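Local coordinates for FAD:protein FMN transferase (Vibrio cholerae, PDB 6NXI) that probably transfers the FMN moiety of FAD to a threonine hydroxyl of a target flavoprotein, using magnesium ions, at residues D31-T34 / L35-I39. Residues are numbered along the deposited sequence; the frame is centred on the assembly and turned at random.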
loop_
_atom_site.group_PDB
_atom_site.type_symbol
_atom_site.label_atom_id
_atom_site.label_comp_id
_atom_site.label_asym_id
_atom_site.label_seq_id
_atom_site.Cartn_x
_atom_site.Cartn_y
_atom_site.Cartn_z
ATOM N N ASP A 31 -25.686 2.170 -15.182
ATOM C CA ASP A 31 -25.264 3.550 -15.504
ATOM C C ASP A 31 -24.145 3.955 -14.532
ATOM O O ASP A 31 -24.071 3.419 -13.397
ATOM C CB ASP A 31 -26.453 4.499 -15.407
ATOM C CG ASP A 31 -27.061 4.460 -14.013
ATOM O OD1 ASP A 31 -26.909 5.450 -13.300
ATOM O OD2 ASP A 31 -27.670 3.409 -13.642
ATOM N N SER A 32 -23.360 4.947 -14.925
ATOM C CA SER A 32 -22.171 5.434 -14.163
ATOM C C SER A 32 -22.592 5.960 -12.786
ATOM O O SER A 32 -21.850 5.745 -11.801
ATOM C CB SER A 32 -21.439 6.477 -14.952
ATOM O OG SER A 32 -22.256 7.611 -15.179
ATOM N N LYS A 33 -23.769 6.588 -12.664
ATOM C CA LYS A 33 -24.198 7.126 -11.358
ATOM C C LYS A 33 -24.395 5.970 -10.389
ATOM O O LYS A 33 -23.993 6.093 -9.252
ATOM C CB LYS A 33 -25.504 7.923 -11.430
ATOM C CG LYS A 33 -25.735 8.794 -10.201
ATOM C CD LYS A 33 -26.842 9.831 -10.379
ATOM C CE LYS A 33 -28.216 9.356 -9.962
ATOM N NZ LYS A 33 -28.341 9.189 -8.489
ATOM N N THR A 34 -25.091 4.929 -10.811
ATOM C CA THR A 34 -25.349 3.737 -9.968
ATOM C C THR A 34 -24.003 3.170 -9.491
ATOM O O THR A 34 -23.842 2.868 -8.307
ATOM C CB THR A 34 -26.124 2.670 -10.739
ATOM O OG1 THR A 34 -27.389 3.253 -11.065
ATOM C CG2 THR A 34 -26.316 1.390 -9.947
ATOM N N LEU A 35 -23.073 3.000 -10.423
ATOM C CA LEU A 35 -21.755 2.414 -10.090
ATOM C C LEU A 35 -21.024 3.318 -9.114
ATOM O O LEU A 35 -20.403 2.784 -8.167
ATOM C CB LEU A 35 -20.927 2.238 -11.365
ATOM C CG LEU A 35 -21.471 1.220 -12.358
ATOM C CD1 LEU A 35 -20.721 1.345 -13.683
ATOM C CD2 LEU A 35 -21.367 -0.191 -11.820
ATOM N N GLN A 36 -20.968 4.630 -9.351
ATOM C CA GLN A 36 -20.168 5.506 -8.471
ATOM C C GLN A 36 -20.759 5.526 -7.069
ATOM O O GLN A 36 -20.035 5.597 -6.084
ATOM C CB GLN A 36 -20.105 6.937 -8.991
ATOM C CG GLN A 36 -19.093 7.793 -8.240
ATOM C CD GLN A 36 -18.583 8.941 -9.082
ATOM O OE1 GLN A 36 -19.306 9.465 -9.919
ATOM N NE2 GLN A 36 -17.367 9.382 -8.818
ATOM N N THR A 37 -22.081 5.460 -7.001
ATOM C CA THR A 37 -22.757 5.478 -5.686
ATOM C C THR A 37 -22.293 4.273 -4.856
ATOM O O THR A 37 -21.994 4.436 -3.656
ATOM C CB THR A 37 -24.278 5.521 -5.872
ATOM O OG1 THR A 37 -24.692 6.757 -6.467
ATOM C CG2 THR A 37 -24.953 5.391 -4.527
ATOM N N GLU A 38 -22.214 3.095 -5.444
ATOM C CA GLU A 38 -21.802 1.895 -4.684
ATOM C C GLU A 38 -20.298 1.946 -4.432
ATOM O O GLU A 38 -19.852 1.558 -3.371
ATOM C CB GLU A 38 -22.211 0.631 -5.412
ATOM C CG GLU A 38 -21.900 -0.610 -4.608
ATOM C CD GLU A 38 -22.500 -0.725 -3.222
ATOM O OE1 GLU A 38 -23.381 0.088 -2.817
ATOM O OE2 GLU A 38 -22.081 -1.645 -2.526
ATOM N N ILE A 39 -19.531 2.416 -5.411
ATOM C CA ILE A 39 -18.067 2.529 -5.212
ATOM C C ILE A 39 -17.808 3.448 -4.023
ATOM O O ILE A 39 -16.987 3.121 -3.169
ATOM C CB ILE A 39 -17.396 3.048 -6.495
ATOM C CG1 ILE A 39 -17.427 1.938 -7.544
ATOM C CG2 ILE A 39 -15.988 3.545 -6.176
ATOM C CD1 ILE A 39 -17.152 2.460 -8.938
HETATM O O HOH W 1 -27.402 6.260 -7.436
#
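Leu35 N donates to Asp31 O (3.2 Å), the first of the i to i+4 bonds that open helix 32-50, with Asp31 as its N-cap. Gln36 N follows with a shorter bond to Ser32 O (2.8 Å) and Thr37 N with one to Lys33 O (3.0 Å), whereas Glu38 N reaches Thr34 O only weakly. Aspartate suits the cap because its short side chain can bring the carboxylate back over the first turn: Asp31 OD1 accepts from Thr34 N (3.1 Å), which approaches from above the carboxylate plane. Thr34 adds a second grip. With OG1 anti to its own carbonyl carbon and beside the backbone N (chi1 -63°), its hydroxyl donates on the syn side of Asp31 OD2, 27° out of the carboxylate plane, OG1 to OD2 being 2.6 Å.

Leucine fits the buried face because the apolar Leu35 side chain packs on Tyr23 of strand 17-24 and Tyr168 of helix 157-171; its CG also lies 3.6 Å from Asp31 O. Polar Gln36 suits the margin, its NE2 hydrogen-bonded to Tyr19 OH. On the exposed side a water joins Lys33 and Thr37, accepting from Lys33 NZ and donating to Thr37 OG1, its oxygen 2.9 Å from that OG1.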